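Putative ring-cleaving dioxygenase MhqO (Bacillus subtilis subsp. subtilis, PDB 3OAJ) is a putative extradiol ring-cleavage dioxygenase that probably uses one iron(II) ion and may contribute to the degradation of aromatic compounds. Local coordinates at residues A[34-39]-A[249-254]; A[73-78]-A[124-129]; A[166-171]-A[187-192]; A[254-259]-A[264-269]. One frame throughout, in Å; residues are numbered along the deposited sequence.

Interaction 1. Residues A[34-39]-A[249-254]; sequences LVKQTV and RNYFNA
The phenol ring of Y251 is sandwiched between two aliphatic groups. K36 CE lies over one face, 4.0 Å from the ring centroid and 27° off the normal, a CH-pi contact; the opposite face is covered by CB of the neighbouring N250, 3.8 Å above the plane and over its centre. T38 CG2 meets the ring obliquely, reaching Y251 CE1 at 4.5 Å.

The lysine crosses the tyrosine at about a right angle. Its chain leaves with CG anti to the backbone N (chi1 -169°) and then bends twice, which lays its methylenes across the phenol: K36 CG sits beside CE1, and K36 CD comes to 3.4 Å from Y251 OH. A long chain suits this place, offering hydrocarbon to the ring and carrying its charge beyond. K36 NZ makes salt bridges to D277 and E278 and bonds to the carbonyl of F274, while Y251 OH bonds to the other carboxylate oxygen of D277.

A water extends the contact, donating to T38 OG1 at 3.1 Å and accepting from N250 ND2 at 3.2 Å; T38 OG1 also bonds to M288 O. K36 belongs to a classic beta bulge, in which V35 and K36 both face Y50.

The strand carrying K36 and the turn carrying Y251 come from different VOC modules, and the side chain of Y251 is about 10 Å from the bound zinc. Between these two segments the direct contact is apolar, with one water bridging at its side, whereas D277, shared by amino group and phenol, probably offsets the buried lysine's charge and fixes both polar ends.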
loop_
_atom_site.group_PDB
_atom_site.type_symbol
_atom_site.label_atom_id
_atom_site.label_comp_id
_atom_site.label_asym_id
_atom_site.label_seq_id
_atom_site.Cartn_x
_atom_site.Cartn_y
_atom_site.Cartn_z
ATOM N N LEU A 34 -9.119 0.471 -10.033
ATOM C CA LEU A 34 -9.303 1.732 -9.344
ATOM C C LEU A 34 -10.620 1.618 -8.599
ATOM O O LEU A 34 -11.685 1.683 -9.211
ATOM C CB LEU A 34 -9.334 2.912 -10.331
ATOM C CG LEU A 34 -9.559 4.293 -9.691
ATOM C CD1 LEU A 34 -8.452 4.640 -8.719
ATOM C CD2 LEU A 34 -9.711 5.388 -10.740
ATOM N N VAL A 35 -10.532 1.392 -7.286
ATOM C CA VAL A 35 -11.722 1.149 -6.471
ATOM C C VAL A 35 -12.308 2.416 -5.869
ATOM O O VAL A 35 -13.450 2.414 -5.433
ATOM C CB VAL A 35 -11.496 0.072 -5.364
ATOM C CG1 VAL A 35 -11.191 -1.274 -5.998
ATOM C CG2 VAL A 35 -10.402 0.490 -4.384
ATOM N N LYS A 36 -11.532 3.501 -5.831
ATOM C CA LYS A 36 -12.062 4.772 -5.309
ATOM C C LYS A 36 -11.258 5.953 -5.820
ATOM O O LYS A 36 -10.028 5.977 -5.734
ATOM C CB LYS A 36 -12.070 4.754 -3.763
ATOM C CG LYS A 36 -12.852 5.910 -3.108
ATOM C CD LYS A 36 -14.344 5.837 -3.423
ATOM C CE LYS A 36 -14.927 4.483 -3.073
ATOM N NZ LYS A 36 -16.403 4.434 -3.317
ATOM N N GLN A 37 -11.966 6.938 -6.366
ATOM C CA GLN A 37 -11.342 8.219 -6.622
ATOM C C GLN A 37 -12.004 9.225 -5.723
ATOM O O GLN A 37 -13.234 9.405 -5.728
ATOM C CB GLN A 37 -11.385 8.657 -8.089
ATOM C CG GLN A 37 -12.715 8.624 -8.731
ATOM C CD GLN A 37 -12.685 9.288 -10.085
ATOM O OE1 GLN A 37 -12.472 10.511 -10.200
ATOM N NE2 GLN A 37 -12.875 8.487 -11.128
ATOM N N THR A 38 -11.167 9.855 -4.917
ATOM C CA THR A 38 -11.639 10.876 -4.004
ATOM C C THR A 38 -10.577 11.951 -3.931
ATOM O O THR A 38 -9.743 12.046 -4.836
ATOM C CB THR A 38 -12.057 10.252 -2.625
ATOM O OG1 THR A 38 -12.668 11.252 -1.799
ATOM C CG2 THR A 38 -10.879 9.592 -1.891
ATOM N N VAL A 39 -10.626 12.772 -2.893
ATOM C CA VAL A 39 -9.621 13.803 -2.686
ATOM C C VAL A 39 -8.929 13.598 -1.338
ATOM O O VAL A 39 -9.444 12.886 -0.472
ATOM C CB VAL A 39 -10.223 15.232 -2.781
ATOM C CG1 VAL A 39 -10.778 15.504 -4.182
ATOM C CG2 VAL A 39 -11.301 15.466 -1.718
ATOM N N ARG A 249 -12.106 8.161 7.681
ATOM C CA ARG A 249 -11.685 8.318 6.275
ATOM C C ARG A 249 -12.710 7.780 5.290
ATOM O O ARG A 249 -12.393 7.544 4.115
ATOM C CB ARG A 249 -10.315 7.666 6.030
ATOM C CG ARG A 249 -9.201 8.101 6.997
ATOM C CD ARG A 249 -8.987 9.606 6.976
ATOM N NE ARG A 249 -7.629 9.993 7.345
ATOM C CZ ARG A 249 -7.226 11.248 7.567
ATOM N NH1 ARG A 249 -8.086 12.262 7.498
ATOM N NH2 ARG A 249 -5.960 11.494 7.884
ATOM N N ASN A 250 -13.938 7.590 5.778
ATOM C CA ASN A 250 -15.092 7.165 4.972
ATOM C C ASN A 250 -15.071 5.675 4.665
ATOM O O ASN A 250 -16.046 4.984 4.924
ATOM C CB ASN A 250 -15.222 7.999 3.676
ATOM C CG ASN A 250 -16.613 7.929 3.048
ATOM O OD1 ASN A 250 -17.490 7.195 3.500
ATOM N ND2 ASN A 250 -16.815 8.711 1.996
ATOM N N TYR A 251 -13.962 5.174 4.128
ATOM C CA TYR A 251 -13.885 3.756 3.712
ATOM C C TYR A 251 -13.235 2.895 4.791
ATOM O O TYR A 251 -13.151 1.678 4.665
ATOM C CB TYR A 251 -13.186 3.663 2.348
ATOM C CG TYR A 251 -13.781 4.715 1.441
ATOM C CD1 TYR A 251 -13.070 5.871 1.090
ATOM C CD2 TYR A 251 -15.111 4.616 1.034
ATOM C CE1 TYR A 251 -13.670 6.873 0.317
ATOM C CE2 TYR A 251 -15.710 5.612 0.270
ATOM C CZ TYR A 251 -14.982 6.733 -0.082
ATOM O OH TYR A 251 -15.594 7.697 -0.843
ATOM N N PHE A 252 -12.792 3.559 5.853
ATOM C CA PHE A 252 -12.185 2.945 7.053
ATOM C C PHE A 252 -11.956 4.090 8.036
ATOM O O PHE A 252 -11.952 5.251 7.632
ATOM C CB PHE A 252 -10.847 2.234 6.729
ATOM C CG PHE A 252 -9.866 3.088 5.975
ATOM C CD1 PHE A 252 -8.967 3.915 6.648
ATOM C CD2 PHE A 252 -9.858 3.088 4.576
ATOM C CE1 PHE A 252 -8.056 4.707 5.953
ATOM C CE2 PHE A 252 -8.950 3.901 3.880
ATOM C CZ PHE A 252 -8.071 4.729 4.559
ATOM N N ASN A 253 -11.793 3.755 9.319
ATOM C CA ASN A 253 -11.314 4.694 10.334
ATOM C C ASN A 253 -9.817 4.449 10.518
ATOM O O ASN A 253 -9.342 3.323 10.340
ATOM C CB ASN A 253 -12.072 4.503 11.651
ATOM C CG ASN A 253 -13.537 4.915 11.548
ATOM O OD1 ASN A 253 -13.883 5.841 10.817
ATOM N ND2 ASN A 253 -14.409 4.193 12.248
ATOM N N ALA A 254 -9.088 5.513 10.838
ATOM C CA ALA A 254 -7.629 5.505 10.921
ATOM C C ALA A 254 -7.092 6.106 12.212
ATOM O O ALA A 254 -7.628 7.086 12.704
ATOM C CB ALA A 254 -7.052 6.279 9.751
HETATM O O HOH W 1 -15.068 10.390 -0.083
#

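Interaction 2. Residues A[73-78]-A[124-129]; sequences GVIGDG and GLHLEI
I75 reaches H126 by a CH-pi contact. The methyl CD1 rests over one face of the imidazole, 3.7 Å from the centroid and 19° off the normal, displaced toward the rim so that H126 NE2 is its nearest ring atom at 3.5 Å. CG2 stays beyond the rim, touching its CD2 side at 4.1 Å from H126 CD2. Two torsions place the methyl: CG1 stands anti to the carbonyl carbon (chi1 -62°), and an extended chi2 of 169° pushes CD1 outward. Isoleucine suits the place because one branch reaches over the ring while the other lies against its border.

The other contact is between apolar and polar atoms. I75 CD1 also touches the carbonyl oxygen of G124, 3.4 Å away; oxygen and ring lie at roughly a right angle around the methyl. G124 has a positive phi, at which a CB would be jammed against the preceding carbonyl O.

Polar bonding lies to the side of the contact. H126 ND1 is hydrogen-bonded to D120 of the preceding strand, 114-120, tying the histidine across its hairpin, and D121 holds the backbone N of L125.

The contact is a surface one within the first VOC module, away from the metal, and joins the loop before strand 79-87 to the start of strand 126-131. The bond to D120 probably helps to fix the ring's rotation, with one face turned to the isoleucine methyl; the carboxylate would probably raise the histidine's affinity for a proton.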
loop_
_atom_site.group_PDB
_atom_site.type_symbol
_atom_site.label_atom_id
_atom_site.label_comp_id
_atom_site.label_asym_id
_atom_site.label_seq_id
_atom_site.Cartn_x
_atom_site.Cartn_y
_atom_site.Cartn_z
ATOM N N GLY A 73 11.025 13.271 -3.572
ATOM C CA GLY A 73 11.677 12.841 -2.341
ATOM C C GLY A 73 12.800 11.865 -2.643
ATOM O O GLY A 73 13.105 11.592 -3.806
ATOM N N VAL A 74 13.402 11.328 -1.584
ATOM C CA VAL A 74 14.473 10.347 -1.701
ATOM C C VAL A 74 14.129 9.162 -0.815
ATOM O O VAL A 74 13.837 9.344 0.366
ATOM C CB VAL A 74 15.846 10.920 -1.253
ATOM C CG1 VAL A 74 16.928 9.842 -1.356
ATOM C CG2 VAL A 74 16.235 12.133 -2.091
ATOM N N ILE A 75 14.166 7.961 -1.390
ATOM C CA ILE A 75 13.911 6.729 -0.645
ATOM C C ILE A 75 15.064 6.454 0.319
ATOM O O ILE A 75 16.231 6.449 -0.074
ATOM C CB ILE A 75 13.683 5.525 -1.595
ATOM C CG1 ILE A 75 12.446 5.785 -2.472
ATOM C CG2 ILE A 75 13.560 4.203 -0.803
ATOM C CD1 ILE A 75 12.257 4.818 -3.630
ATOM N N GLY A 76 14.733 6.243 1.591
ATOM C CA GLY A 76 15.742 6.011 2.622
ATOM C C GLY A 76 15.125 5.613 3.946
ATOM O O GLY A 76 13.916 5.391 4.040
ATOM N N ASP A 77 15.959 5.520 4.976
ATOM C CA ASP A 77 15.497 5.163 6.318
ATOM C C ASP A 77 14.360 6.052 6.791
ATOM O O ASP A 77 14.316 7.251 6.473
ATOM C CB ASP A 77 16.646 5.230 7.324
ATOM C CG ASP A 77 17.763 4.285 6.983
ATOM O OD1 ASP A 77 17.485 3.222 6.384
ATOM O OD2 ASP A 77 18.920 4.612 7.318
ATOM N N GLY A 78 13.472 5.456 7.582
ATOM C CA GLY A 78 12.221 6.081 7.988
ATOM C C GLY A 78 11.069 5.885 6.998
ATOM O O GLY A 78 10.063 6.585 7.086
ATOM N N GLY A 124 9.222 6.323 -9.477
ATOM C CA GLY A 124 10.374 5.915 -8.685
ATOM C C GLY A 124 10.116 5.003 -7.500
ATOM O O GLY A 124 11.064 4.621 -6.816
ATOM N N LEU A 125 8.862 4.638 -7.223
ATOM C CA LEU A 125 8.645 3.720 -6.097
ATOM C C LEU A 125 9.236 2.353 -6.425
ATOM O O LEU A 125 9.156 1.909 -7.575
ATOM C CB LEU A 125 7.156 3.568 -5.801
ATOM C CG LEU A 125 6.363 4.801 -5.348
ATOM C CD1 LEU A 125 4.851 4.518 -5.303
ATOM C CD2 LEU A 125 6.875 5.270 -3.991
ATOM N N HIS A 126 9.819 1.695 -5.420
ATOM C CA HIS A 126 10.358 0.347 -5.614
ATOM C C HIS A 126 9.287 -0.708 -5.384
ATOM O O HIS A 126 8.661 -0.743 -4.302
ATOM C CB HIS A 126 11.513 0.025 -4.654
ATOM C CG HIS A 126 12.691 0.956 -4.727
ATOM N ND1 HIS A 126 13.193 1.448 -5.916
ATOM C CD2 HIS A 126 13.509 1.418 -3.751
ATOM C CE1 HIS A 126 14.254 2.197 -5.665
ATOM N NE2 HIS A 126 14.469 2.191 -4.359
ATOM N N LEU A 127 9.092 -1.578 -6.374
ATOM C CA LEU A 127 8.088 -2.635 -6.312
ATOM C C LEU A 127 8.753 -3.985 -6.531
ATOM O O LEU A 127 9.848 -4.069 -7.119
ATOM C CB LEU A 127 7.035 -2.416 -7.405
ATOM C CG LEU A 127 5.937 -1.364 -7.201
ATOM C CD1 LEU A 127 6.476 0.049 -7.045
ATOM C CD2 LEU A 127 4.921 -1.454 -8.354
ATOM N N GLU A 128 8.070 -5.051 -6.124
ATOM C CA GLU A 128 8.538 -6.387 -6.453
ATOM C C GLU A 128 7.347 -7.308 -6.581
ATOM O O GLU A 128 6.287 -7.041 -5.997
ATOM C CB GLU A 128 9.557 -6.921 -5.428
ATOM C CG GLU A 128 8.984 -7.091 -4.042
ATOM C CD GLU A 128 9.971 -7.522 -2.971
ATOM O OE1 GLU A 128 11.218 -7.488 -3.166
ATOM O OE2 GLU A 128 9.460 -7.873 -1.884
ATOM N N ILE A 129 7.530 -8.377 -7.348
ATOM C CA ILE A 129 6.524 -9.427 -7.497
ATOM C C ILE A 129 7.110 -10.760 -7.057
ATOM O O ILE A 129 8.254 -11.067 -7.391
ATOM C CB ILE A 129 5.984 -9.479 -8.970
ATOM C CG1 ILE A 129 5.012 -8.328 -9.205
ATOM C CG2 ILE A 129 5.283 -10.797 -9.277
ATOM C CD1 ILE A 129 4.692 -8.084 -10.685
#

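Interaction 3. Residues A[166-171]-A[187-192]; sequences KTADLL and VRYRSA
Y189 is packed against the helix by apolar contacts with A168 and L171. L171 lies about one turn along from A168, so the two project on neighbouring parts of the same helical face, and the tyrosine spans both. L171 CD1 approaches the ring atom Y189 CD2 at 4.1 Å, while L171 CB sits over a face of the phenol; the two side chains run obliquely to each other. Nearer the phenol's end, A168 CB lies 4.2 Å from Y189 CE2. Alanine suits this position because its single methyl lets the ring come close to the helix backbone.

The hydroxyl end is where apolar and polar contacts meet. Y189 OH stands 3.6 Å from A168 CB, but its polar partner is E172, the residue just after L171, whose carboxylate it bonds through OE1. A chi1 of -72° turns the ring to the side of the backbone N, and from there it runs along the helix surface, back from L171 toward A168. The ring packs as hydrocarbon while its one polar atom remains satisfied at a buried site.

Backbone bonds belong to the helix itself: L170 N to K166 O and L171 N to T167 O, the latter 2.9 Å long, mark regular helix, in which A168 and L171, three residues apart, fall on one side.

The contact lies away from the metal and joins helix 164-174 to strands that follow it in the chain, part of a mixed sheet to which both VOC ranges contribute. Strand 186-190 runs between 198-202 and 178-183; L201 of the first touches both A168 and V187, and R179 of the second touches Y189, so the helix covers a face of these strands.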
loop_
_atom_site.group_PDB
_atom_site.type_symbol
_atom_site.label_atom_id
_atom_site.label_comp_id
_atom_site.label_asym_id
_atom_site.label_seq_id
_atom_site.Cartn_x
_atom_site.Cartn_y
_atom_site.Cartn_z
ATOM N N LYS A 166 14.501 -1.427 17.349
ATOM C CA LYS A 166 13.256 -0.922 17.911
ATOM C C LYS A 166 12.059 -1.294 17.044
ATOM O O LYS A 166 11.030 -1.694 17.568
ATOM C CB LYS A 166 13.319 0.603 18.134
ATOM C CG LYS A 166 14.389 1.037 19.132
ATOM C CD LYS A 166 13.841 2.076 20.084
ATOM C CE LYS A 166 14.849 2.439 21.183
ATOM N NZ LYS A 166 15.604 3.677 20.858
ATOM N N THR A 167 12.202 -1.165 15.725
ATOM C CA THR A 167 11.145 -1.601 14.795
ATOM C C THR A 167 10.851 -3.097 14.926
ATOM O O THR A 167 9.684 -3.496 14.948
ATOM C CB THR A 167 11.461 -1.213 13.335
ATOM O OG1 THR A 167 11.825 0.181 13.301
ATOM C CG2 THR A 167 10.270 -1.482 12.426
ATOM N N ALA A 168 11.901 -3.909 15.062
ATOM C CA ALA A 168 11.717 -5.357 15.225
ATOM C C ALA A 168 10.935 -5.678 16.489
ATOM O O ALA A 168 10.036 -6.522 16.475
ATOM C CB ALA A 168 13.068 -6.088 15.242
ATOM N N ASP A 169 11.299 -5.004 17.575
ATOM C CA ASP A 169 10.673 -5.198 18.878
ATOM C C ASP A 169 9.178 -4.853 18.759
ATOM O O ASP A 169 8.308 -5.613 19.197
ATOM C CB ASP A 169 11.392 -4.301 19.897
ATOM C CG ASP A 169 10.968 -4.546 21.337
ATOM O OD1 ASP A 169 10.517 -5.654 21.683
ATOM O OD2 ASP A 169 11.127 -3.604 22.145
ATOM N N LEU A 170 8.878 -3.732 18.105
ATOM C CA LEU A 170 7.494 -3.344 17.834
ATOM C C LEU A 170 6.723 -4.398 17.019
ATOM O O LEU A 170 5.623 -4.811 17.389
ATOM C CB LEU A 170 7.471 -1.993 17.119
ATOM C CG LEU A 170 6.144 -1.502 16.555
ATOM C CD1 LEU A 170 5.056 -1.315 17.638
ATOM C CD2 LEU A 170 6.368 -0.197 15.815
ATOM N N LEU A 171 7.293 -4.829 15.895
ATOM C CA LEU A 171 6.619 -5.801 15.044
ATOM C C LEU A 171 6.349 -7.109 15.771
ATOM O O LEU A 171 5.231 -7.652 15.699
ATOM C CB LEU A 171 7.464 -6.051 13.799
ATOM C CG LEU A 171 7.499 -4.901 12.791
ATOM C CD1 LEU A 171 8.563 -5.156 11.737
ATOM C CD2 LEU A 171 6.111 -4.673 12.158
ATOM N N VAL A 187 15.741 -9.203 8.526
ATOM C CA VAL A 187 14.949 -10.075 9.382
ATOM C C VAL A 187 13.530 -10.096 8.819
ATOM O O VAL A 187 13.007 -9.060 8.376
ATOM C CB VAL A 187 15.012 -9.678 10.888
ATOM C CG1 VAL A 187 14.498 -8.262 11.099
ATOM C CG2 VAL A 187 14.254 -10.684 11.756
ATOM N N ARG A 188 12.933 -11.288 8.804
ATOM C CA ARG A 188 11.596 -11.488 8.239
ATOM C C ARG A 188 10.580 -11.808 9.324
ATOM O O ARG A 188 10.844 -12.624 10.224
ATOM C CB ARG A 188 11.614 -12.619 7.208
ATOM C CG ARG A 188 10.232 -12.995 6.658
ATOM C CD ARG A 188 10.350 -13.829 5.392
ATOM N NE ARG A 188 10.671 -12.973 4.252
ATOM C CZ ARG A 188 10.535 -13.317 2.976
ATOM N NH1 ARG A 188 10.074 -14.522 2.661
ATOM N NH2 ARG A 188 10.844 -12.440 2.021
ATOM N N TYR A 189 9.425 -11.174 9.211
ATOM C CA TYR A 189 8.287 -11.357 10.065
ATOM C C TYR A 189 7.048 -11.751 9.272
ATOM O O TYR A 189 6.917 -11.384 8.167
ATOM C CB TYR A 189 8.030 -10.058 10.861
ATOM C CG TYR A 189 9.053 -9.802 11.925
ATOM C CD1 TYR A 189 8.982 -10.472 13.089
ATOM C CD2 TYR A 189 10.081 -8.922 11.769
ATOM C CE1 TYR A 189 9.855 -10.323 14.035
ATOM C CE2 TYR A 189 11.010 -8.780 12.786
ATOM C CZ TYR A 189 10.855 -9.502 13.905
ATOM O OH TYR A 189 11.648 -9.430 14.968
ATOM N N ARG A 190 6.149 -12.507 9.876
ATOM C CA ARG A 190 4.921 -12.927 9.211
ATOM C C ARG A 190 3.734 -12.603 10.113
ATOM O O ARG A 190 3.752 -12.927 11.306
ATOM C CB ARG A 190 4.991 -14.430 8.889
ATOM C CG ARG A 190 3.720 -15.072 8.402
ATOM C CD ARG A 190 3.975 -16.504 7.937
ATOM N NE ARG A 190 4.533 -16.539 6.591
ATOM C CZ ARG A 190 3.793 -16.597 5.484
ATOM N NH1 ARG A 190 2.465 -16.644 5.577
ATOM N NH2 ARG A 190 4.380 -16.632 4.291
ATOM N N SER A 191 2.712 -11.970 9.544
ATOM C CA SER A 191 1.449 -11.754 10.254
ATOM C C SER A 191 0.527 -12.928 9.981
ATOM O O SER A 191 0.841 -13.758 9.139
ATOM C CB SER A 191 0.808 -10.416 9.858
ATOM O OG SER A 191 0.487 -10.385 8.484
ATOM N N ALA A 192 -0.594 -12.991 10.698
ATOM C CA ALA A 192 -1.444 -14.183 10.671
ATOM C C ALA A 192 -2.406 -14.247 9.495
ATOM O O ALA A 192 -2.984 -15.306 9.218
ATOM C CB ALA A 192 -2.202 -14.342 11.991
#

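Interaction 4. Residues A[254-259]-A[264-269]; sequences AIYFRE and LFEIAT. With ZN (zinc ion), chain C; SO4 (sulfate ion), chain D.
I255 and I267 lie side by side on the tightly packed face of this antiparallel hairpin, with I255 CG1 3.6 Å from I267 CB. Beside them F257 and F265 form an offset edge-to-face pair, centroids 5.7 Å apart and planes at 79°, the edge of F265 toward the face of F257. F265 CB also covers that face, while E259 CG lies over the centre of the F265 ring. Paired backbone bonds, I255 with I267 and F257 with F265, lock the register.

The other face is looser only at its partly exposed end, where R258 lays its guanidinium over L264 CB, NH1 bonding to E262 O. Farther along is a buried polar site. Y256 and E266 point the same way, Y256 CE1 3.4 Å from E266 OE1, their planes 37° apart. E266 OE1 binds the zinc at 1.8 Å; H11 and H218 complete the two-histidine, one-carboxylate set of this enzyme class, for which iron(II) is the predicted metal. A sulfate, probably from the crystallisation liquor, also binds the zinc, and Y256 OH donates to its O1 at 2.8 Å.

Strand 264-269 lies between 253-258 and 215-223, which supplies H218. Helices 226-238 and 164-174 cover the aromatic face.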
loop_
_atom_site.group_PDB
_atom_site.type_symbol
_atom_site.label_atom_id
_atom_site.label_comp_id
_atom_site.label_asym_id
_atom_site.label_seq_id
_atom_site.Cartn_x
_atom_site.Cartn_y
_atom_site.Cartn_z
ATOM N N ALA A 254 -9.088 5.513 10.838
ATOM C CA ALA A 254 -7.629 5.505 10.921
ATOM C C ALA A 254 -7.092 6.106 12.212
ATOM O O ALA A 254 -7.628 7.086 12.704
ATOM C CB ALA A 254 -7.052 6.279 9.751
ATOM N N ILE A 255 -6.035 5.490 12.750
ATOM C CA ILE A 255 -5.149 6.133 13.726
ATOM C C ILE A 255 -3.730 6.015 13.202
ATOM O O ILE A 255 -3.399 5.063 12.487
ATOM C CB ILE A 255 -5.249 5.515 15.144
ATOM C CG1 ILE A 255 -4.932 4.007 15.129
ATOM C CG2 ILE A 255 -6.650 5.750 15.708
ATOM C CD1 ILE A 255 -4.941 3.357 16.516
ATOM N N TYR A 256 -2.906 6.991 13.564
ATOM C CA TYR A 256 -1.510 7.062 13.088
ATOM C C TYR A 256 -0.530 7.181 14.248
ATOM O O TYR A 256 -0.802 7.858 15.244
ATOM C CB TYR A 256 -1.310 8.273 12.159
ATOM C CG TYR A 256 -2.281 8.349 10.990
ATOM C CD1 TYR A 256 -1.945 7.830 9.738
ATOM C CD2 TYR A 256 -3.552 8.919 11.149
ATOM C CE1 TYR A 256 -2.852 7.896 8.664
ATOM C CE2 TYR A 256 -4.455 8.993 10.097
ATOM C CZ TYR A 256 -4.104 8.475 8.859
ATOM O OH TYR A 256 -5.002 8.545 7.807
ATOM N N PHE A 257 0.634 6.560 14.086
ATOM C CA PHE A 257 1.731 6.746 15.038
ATOM C C PHE A 257 3.056 6.563 14.332
ATOM O O PHE A 257 3.213 5.626 13.530
ATOM C CB PHE A 257 1.609 5.812 16.254
ATOM C CG PHE A 257 1.749 4.338 15.948
ATOM C CD1 PHE A 257 0.691 3.615 15.403
ATOM C CD2 PHE A 257 2.926 3.644 16.294
ATOM C CE1 PHE A 257 0.807 2.231 15.164
ATOM C CE2 PHE A 257 3.047 2.270 16.060
ATOM C CZ PHE A 257 1.986 1.567 15.502
ATOM N N ARG A 258 3.988 7.475 14.607
ATOM C CA ARG A 258 5.337 7.325 14.072
ATOM C C ARG A 258 6.130 6.420 14.978
ATOM O O ARG A 258 6.185 6.628 16.203
ATOM C CB ARG A 258 6.041 8.677 13.910
ATOM C CG ARG A 258 7.259 8.538 12.986
ATOM C CD ARG A 258 7.690 9.832 12.403
ATOM N NE ARG A 258 6.690 10.461 11.547
ATOM C CZ ARG A 258 6.608 10.318 10.227
ATOM N NH1 ARG A 258 7.448 9.513 9.565
ATOM N NH2 ARG A 258 5.677 10.995 9.560
ATOM N N GLU A 259 6.715 5.368 14.404
ATOM C CA GLU A 259 7.442 4.430 15.249
ATOM C C GLU A 259 8.887 4.893 15.440
ATOM O O GLU A 259 9.279 5.941 14.899
ATOM C CB GLU A 259 7.256 2.987 14.765
ATOM C CG GLU A 259 7.739 2.670 13.352
ATOM C CD GLU A 259 9.233 2.433 13.292
ATOM O OE1 GLU A 259 9.883 3.069 12.446
ATOM O OE2 GLU A 259 9.762 1.654 14.115
ATOM N N LEU A 264 6.195 6.072 9.480
ATOM C CA LEU A 264 4.835 6.384 9.886
ATOM C C LEU A 264 3.947 5.156 9.706
ATOM O O LEU A 264 3.805 4.644 8.591
ATOM C CB LEU A 264 4.305 7.588 9.101
ATOM C CG LEU A 264 2.885 8.037 9.492
ATOM C CD1 LEU A 264 2.815 8.399 10.975
ATOM C CD2 LEU A 264 2.424 9.215 8.624
ATOM N N PHE A 265 3.379 4.685 10.821
ATOM C CA PHE A 265 2.471 3.544 10.804
ATOM C C PHE A 265 1.038 4.039 10.988
ATOM O O PHE A 265 0.786 5.116 11.550
ATOM C CB PHE A 265 2.793 2.608 11.979
ATOM C CG PHE A 265 3.890 1.579 11.702
ATOM C CD1 PHE A 265 4.774 1.701 10.631
ATOM C CD2 PHE A 265 4.055 0.505 12.576
ATOM C CE1 PHE A 265 5.770 0.767 10.417
ATOM C CE2 PHE A 265 5.054 -0.463 12.359
ATOM C CZ PHE A 265 5.916 -0.322 11.280
ATOM N N GLU A 266 0.097 3.211 10.565
ATOM C CA GLU A 266 -1.316 3.523 10.723
ATOM C C GLU A 266 -2.004 2.223 11.111
ATOM O O GLU A 266 -1.544 1.151 10.730
ATOM C CB GLU A 266 -1.867 4.053 9.393
ATOM C CG GLU A 266 -3.409 4.200 9.314
ATOM C CD GLU A 266 -3.883 4.654 7.958
ATOM O OE1 GLU A 266 -3.051 4.864 7.052
ATOM O OE2 GLU A 266 -5.112 4.783 7.788
ATOM N N ILE A 267 -3.055 2.314 11.920
ATOM C CA ILE A 267 -3.989 1.189 12.075
ATOM C C ILE A 267 -5.298 1.633 11.431
ATOM O O ILE A 267 -5.854 2.664 11.807
ATOM C CB ILE A 267 -4.227 0.796 13.555
ATOM C CG1 ILE A 267 -2.899 0.638 14.327
ATOM C CG2 ILE A 267 -5.179 -0.442 13.652
ATOM C CD1 ILE A 267 -1.998 -0.450 13.847
ATOM N N ALA A 268 -5.769 0.846 10.465
ATOM C CA ALA A 268 -6.992 1.115 9.723
ATOM C C ALA A 268 -7.953 -0.045 9.880
ATOM O O ALA A 268 -7.556 -1.215 9.815
ATOM C CB ALA A 268 -6.676 1.312 8.251
ATOM N N THR A 269 -9.225 0.280 10.059
ATOM C CA THR A 269 -10.230 -0.746 10.208
ATOM C C THR A 269 -10.552 -1.428 8.885
ATOM O O THR A 269 -10.635 -0.764 7.836
ATOM C CB THR A 269 -11.540 -0.171 10.775
ATOM O OG1 THR A 269 -12.056 0.844 9.907
ATOM C CG2 THR A 269 -11.356 0.389 12.184
HETATM ZN ZN ZN C . -3.472 5.373 5.389
HETATM S S SO4 D . -4.707 7.336 4.491
HETATM O O1 SO4 D . -3.956 8.317 5.272
HETATM O O2 SO4 D . -5.762 7.936 3.698
HETATM O O3 SO4 D . -3.829 6.554 3.619
HETATM O O4 SO4 D . -5.375 6.451 5.450
#

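Overall arrangement
Interactions 1 and 4 belong to one sheet and share A254; their centres are 15 Å apart. They touch directly: R249 NE lies 3.0 Å from Y256 OH, and F252 packs on E266, so the turn of interaction 1 borders the metal site to which interaction 4 contributes E266. Interaction 3 stands behind that hairpin, its centre 16 Å from that of interaction 4: T167 OG1 reaches E259 OE2 at 2.7 Å, and L170 packs on F257 and F265. Interaction 2 belongs to the same second sheet as interaction 3, with centres 19 Å apart, and touches none of the others. Interactions 2 and 3 both lie along the chain inside the loop closed by interaction 1.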